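Local atomic coordinates of transcriptional regulator (Pyrococcus horikoshii, PDB entry 1UDD), a protein that is of unknown function but belongs to the all-helical TenA/THI-4/PQQC family. Residues L130-A141 and Y171-I182. Numbering follows the deposited sequence.
Sequences LTALLPCFWSYA and YLNLVGRLRKII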
loop_
_atom_site.group_PDB
_atom_site.type_symbol
_atom_site.label_atom_id
_atom_site.label_comp_id
_atom_site.label_asym_id
_atom_site.label_seq_id
_atom_site.Cartn_x
_atom_site.Cartn_y
_atom_site.Cartn_z
ATOM N N LEU A 130 -13.209 3.350 5.807
ATOM C CA LEU A 130 -14.226 4.374 6.005
ATOM C C LEU A 130 -14.599 4.530 7.478
ATOM O O LEU A 130 -14.790 5.653 7.973
ATOM C CB LEU A 130 -15.472 4.033 5.175
ATOM C CG LEU A 130 -15.266 4.113 3.666
ATOM C CD1 LEU A 130 -16.517 3.583 2.941
ATOM C CD2 LEU A 130 -14.971 5.569 3.268
ATOM N N THR A 131 -14.693 3.412 8.189
ATOM C CA THR A 131 -15.024 3.457 9.608
ATOM C C THR A 131 -13.953 4.250 10.368
ATOM O O THR A 131 -14.242 4.882 11.391
ATOM C CB THR A 131 -15.146 2.025 10.205
ATOM O OG1 THR A 131 -16.182 1.317 9.516
ATOM C CG2 THR A 131 -15.509 2.076 11.715
ATOM N N ALA A 132 -12.720 4.238 9.874
ATOM C CA ALA A 132 -11.676 4.995 10.564
ATOM C C ALA A 132 -11.865 6.492 10.339
ATOM O O ALA A 132 -11.288 7.303 11.054
ATOM C CB ALA A 132 -10.312 4.572 10.100
ATOM N N LEU A 133 -12.686 6.847 9.356
ATOM C CA LEU A 133 -12.940 8.253 9.042
ATOM C C LEU A 133 -14.294 8.758 9.544
ATOM O O LEU A 133 -14.556 9.962 9.543
ATOM C CB LEU A 133 -12.885 8.469 7.533
ATOM C CG LEU A 133 -11.658 7.955 6.780
ATOM C CD1 LEU A 133 -11.770 8.364 5.296
ATOM C CD2 LEU A 133 -10.385 8.515 7.406
ATOM N N LEU A 134 -15.153 7.842 9.970
ATOM C CA LEU A 134 -16.489 8.206 10.427
ATOM C C LEU A 134 -16.480 9.079 11.687
ATOM O O LEU A 134 -17.210 10.073 11.768
ATOM C CB LEU A 134 -17.317 6.935 10.636
ATOM C CG LEU A 134 -18.828 7.122 10.780
ATOM C CD1 LEU A 134 -19.396 7.874 9.558
ATOM C CD2 LEU A 134 -19.464 5.766 10.916
ATOM N N PRO A 135 -15.657 8.728 12.692
ATOM C CA PRO A 135 -15.682 9.606 13.867
ATOM C C PRO A 135 -15.418 11.040 13.407
ATOM O O PRO A 135 -16.054 11.979 13.879
ATOM C CB PRO A 135 -14.566 9.050 14.737
ATOM C CG PRO A 135 -14.603 7.548 14.397
ATOM C CD PRO A 135 -14.780 7.560 12.901
ATOM N N CYS A 136 -14.492 11.205 12.466
ATOM C CA CYS A 136 -14.184 12.542 11.942
ATOM C C CYS A 136 -15.422 13.235 11.388
ATOM O O CYS A 136 -15.906 14.215 11.955
ATOM C CB CYS A 136 -13.135 12.467 10.833
ATOM S SG CYS A 136 -13.120 13.946 9.769
ATOM N N PHE A 137 -15.933 12.721 10.276
ATOM C CA PHE A 137 -17.106 13.307 9.628
ATOM C C PHE A 137 -18.341 13.399 10.542
ATOM O O PHE A 137 -18.970 14.449 10.645
ATOM C CB PHE A 137 -17.488 12.504 8.372
ATOM C CG PHE A 137 -16.531 12.661 7.213
ATOM C CD1 PHE A 137 -15.363 11.912 7.144
ATOM C CD2 PHE A 137 -16.819 13.542 6.170
ATOM C CE1 PHE A 137 -14.494 12.034 6.046
ATOM C CE2 PHE A 137 -15.959 13.670 5.072
ATOM C CZ PHE A 137 -14.796 12.915 5.010
ATOM N N TRP A 138 -18.659 12.303 11.223
ATOM C CA TRP A 138 -19.845 12.233 12.076
ATOM C C TRP A 138 -19.827 13.098 13.339
ATOM O O TRP A 138 -20.783 13.833 13.593
ATOM C CB TRP A 138 -20.124 10.767 12.425
ATOM C CG TRP A 138 -21.491 10.481 12.981
ATOM C CD1 TRP A 138 -22.524 11.371 13.167
ATOM C CD2 TRP A 138 -21.969 9.211 13.441
ATOM N NE1 TRP A 138 -23.611 10.728 13.718
ATOM C CE2 TRP A 138 -23.299 9.403 13.896
ATOM C CE3 TRP A 138 -21.401 7.926 13.518
ATOM C CZ2 TRP A 138 -24.072 8.353 14.418
ATOM C CZ3 TRP A 138 -22.173 6.880 14.040
ATOM C CH2 TRP A 138 -23.494 7.104 14.481
ATOM N N SER A 139 -18.753 13.027 14.121
ATOM C CA SER A 139 -18.673 13.822 15.335
ATOM C C SER A 139 -18.766 15.331 15.086
ATOM O O SER A 139 -19.326 16.045 15.897
ATOM C CB SER A 139 -17.379 13.522 16.096
ATOM O OG SER A 139 -16.255 14.086 15.447
ATOM N N TYR A 140 -18.212 15.818 13.982
ATOM C CA TYR A 140 -18.265 17.250 13.701
ATOM C C TYR A 140 -19.701 17.710 13.482
ATOM O O TYR A 140 -20.068 18.833 13.844
ATOM C CB TYR A 140 -17.395 17.598 12.482
ATOM C CG TYR A 140 -15.967 17.957 12.860
ATOM C CD1 TYR A 140 -15.140 17.042 13.525
ATOM C CD2 TYR A 140 -15.472 19.244 12.629
ATOM C CE1 TYR A 140 -13.851 17.415 13.960
ATOM C CE2 TYR A 140 -14.202 19.623 13.060
ATOM C CZ TYR A 140 -13.399 18.713 13.722
ATOM O OH TYR A 140 -12.154 19.115 14.154
ATOM N N ALA A 141 -20.513 16.844 12.895
ATOM C CA ALA A 141 -21.911 17.174 12.673
ATOM C C ALA A 141 -22.673 17.078 13.993
ATOM O O ALA A 141 -23.510 17.934 14.288
ATOM C CB ALA A 141 -22.523 16.227 11.639
ATOM N N TYR A 171 -23.747 18.738 4.238
ATOM C CA TYR A 171 -22.788 18.089 5.114
ATOM C C TYR A 171 -23.456 16.915 5.804
ATOM O O TYR A 171 -22.869 15.838 5.932
ATOM C CB TYR A 171 -22.246 19.058 6.162
ATOM C CG TYR A 171 -21.111 18.432 6.935
ATOM C CD1 TYR A 171 -19.845 18.306 6.363
ATOM C CD2 TYR A 171 -21.340 17.832 8.175
ATOM C CE1 TYR A 171 -18.830 17.586 7.002
ATOM C CE2 TYR A 171 -20.341 17.109 8.819
ATOM C CZ TYR A 171 -19.090 16.986 8.227
ATOM O OH TYR A 171 -18.126 16.228 8.844
ATOM N N LEU A 172 -24.695 17.133 6.237
ATOM C CA LEU A 172 -25.467 16.099 6.905
ATOM C C LEU A 172 -25.758 14.934 5.973
ATOM O O LEU A 172 -25.775 13.773 6.397
ATOM C CB LEU A 172 -26.789 16.668 7.415
ATOM C CG LEU A 172 -26.693 17.633 8.597
ATOM C CD1 LEU A 172 -28.091 18.138 8.958
ATOM C CD2 LEU A 172 -26.062 16.914 9.779
ATOM N N ASN A 173 -25.997 15.236 4.701
ATOM C CA ASN A 173 -26.299 14.179 3.750
ATOM C C ASN A 173 -25.057 13.369 3.428
ATOM O O ASN A 173 -25.154 12.172 3.187
ATOM C CB ASN A 173 -26.923 14.769 2.481
ATOM C CG ASN A 173 -28.403 15.106 2.664
ATOM O OD1 ASN A 173 -29.029 15.716 1.798
ATOM N ND2 ASN A 173 -28.970 14.693 3.800
ATOM N N LEU A 174 -23.898 14.025 3.442
ATOM C CA LEU A 174 -22.624 13.362 3.174
ATOM C C LEU A 174 -22.337 12.344 4.286
ATOM O O LEU A 174 -22.002 11.185 4.016
ATOM C CB LEU A 174 -21.484 14.386 3.113
ATOM C CG LEU A 174 -20.070 13.788 3.166
ATOM C CD1 LEU A 174 -19.875 12.831 1.994
ATOM C CD2 LEU A 174 -19.018 14.894 3.144
ATOM N N VAL A 175 -22.457 12.772 5.533
ATOM C CA VAL A 175 -22.235 11.854 6.647
ATOM C C VAL A 175 -23.251 10.711 6.537
ATOM O O VAL A 175 -22.916 9.537 6.752
ATOM C CB VAL A 175 -22.416 12.562 8.004
ATOM C CG1 VAL A 175 -22.084 11.600 9.140
ATOM C CG2 VAL A 175 -21.528 13.796 8.060
ATOM N N GLY A 176 -24.487 11.061 6.186
ATOM C CA GLY A 176 -25.528 10.059 6.045
ATOM C C GLY A 176 -25.088 8.999 5.058
ATOM O O GLY A 176 -25.176 7.800 5.341
ATOM N N ARG A 177 -24.604 9.437 3.897
ATOM C CA ARG A 177 -24.119 8.519 2.876
ATOM C C ARG A 177 -22.951 7.653 3.357
ATOM O O ARG A 177 -22.869 6.468 3.014
ATOM C CB ARG A 177 -23.672 9.279 1.622
ATOM C CG ARG A 177 -24.764 9.411 0.564
ATOM C CD ARG A 177 -24.950 10.860 0.164
ATOM N NE ARG A 177 -23.691 11.454 -0.277
ATOM C CZ ARG A 177 -23.449 12.761 -0.271
ATOM N NH1 ARG A 177 -24.384 13.606 0.154
ATOM N NH2 ARG A 177 -22.273 13.218 -0.680
ATOM N N LEU A 178 -22.032 8.232 4.120
ATOM C CA LEU A 178 -20.905 7.445 4.607
ATOM C C LEU A 178 -21.431 6.338 5.521
ATOM O O LEU A 178 -20.962 5.200 5.459
ATOM C CB LEU A 178 -19.896 8.326 5.348
ATOM C CG LEU A 178 -19.100 9.289 4.440
ATOM C CD1 LEU A 178 -18.123 10.109 5.258
ATOM C CD2 LEU A 178 -18.345 8.504 3.381
ATOM N N ARG A 179 -22.422 6.663 6.344
ATOM C CA ARG A 179 -23.000 5.673 7.245
ATOM C C ARG A 179 -23.778 4.602 6.487
ATOM O O ARG A 179 -23.794 3.438 6.895
ATOM C CB ARG A 179 -23.895 6.347 8.293
ATOM C CG ARG A 179 -23.098 7.117 9.345
ATOM C CD ARG A 179 -23.817 7.270 10.684
ATOM N NE ARG A 179 -24.598 8.505 10.770
ATOM C CZ ARG A 179 -25.696 8.721 10.068
ATOM N NH1 ARG A 179 -26.123 7.774 9.251
ATOM N NH2 ARG A 179 -26.341 9.878 10.149
ATOM N N LYS A 180 -24.407 4.987 5.377
ATOM C CA LYS A 180 -25.174 4.039 4.587
ATOM C C LYS A 180 -24.242 3.005 3.979
ATOM O O LYS A 180 -24.543 1.812 3.956
ATOM C CB LYS A 180 -25.951 4.750 3.480
ATOM C CG LYS A 180 -26.616 3.785 2.503
ATOM C CD LYS A 180 -27.451 4.540 1.471
ATOM C CE LYS A 180 -28.221 3.593 0.557
ATOM N NZ LYS A 180 -29.192 4.342 -0.294
ATOM N N ILE A 181 -23.102 3.464 3.480
ATOM C CA ILE A 181 -22.154 2.545 2.911
ATOM C C ILE A 181 -21.685 1.558 3.978
ATOM O O ILE A 181 -21.717 0.349 3.768
ATOM C CB ILE A 181 -20.966 3.291 2.311
ATOM C CG1 ILE A 181 -21.444 4.062 1.070
ATOM C CG2 ILE A 181 -19.865 2.289 1.956
ATOM C CD1 ILE A 181 -20.425 5.040 0.498
ATOM N N ILE A 182 -21.276 2.061 5.129
ATOM C CA ILE A 182 -20.832 1.163 6.186
ATOM C C ILE A 182 -21.982 0.236 6.631
ATOM O O ILE A 182 -21.784 -0.962 6.826
ATOM C CB ILE A 182 -20.293 1.965 7.401
ATOM C CG1 ILE A 182 -18.979 2.648 7.014
ATOM C CG2 ILE A 182 -20.107 1.045 8.616
ATOM C CD1 ILE A 182 -18.527 3.701 8.002
#
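Phe-137 plugs a hollow formed by Tyr-171, Leu-174, Val-175 and Leu-178, a knob-into-hole fit in the all-helical TenA fold between segments 130-141 and 171-182, which run roughly antiparallel (148°) on helices 126-146 and 169-183. Leu-178 CD1 lies over one face of the phenyl ring, 3.7 Å from its centroid in a CH-pi contact, while Leu-174 CD2 approaches obliquely near CE2. Val-175 CG2 meets the Phe-137 carbonyl and CG1 presses on CA and CB of Trp-138. Arg-179 crosses one face of the Trp-138 indole at about a right angle, its guanidinium tilted 66° from the ring and turned edge toward it. Arg-179 CD lies over the six-membered ring, 3.6 Å from its centroid, and the bend at chi3 (-92°) sets NE over the indole face, with CZ above the five-membered ring in a cation-pi contact. Arg-179 CG packs on Leu-134 CD1. Ile-182 CD1 fits among Leu-130 CB, Leu-134 CD2 and Thr-131 OG1, a hydroxyl hydrogen-bonded to Ile-127 O. Helix 5-11 also touches Leu-134, Trp-138, Arg-179 and Ile-182. Ala-141 CB abuts the edge of the Tyr-171 ring, whose OH donates to a lone pair of Phe-137 O at 2.7 Å, in the carbonyl plane.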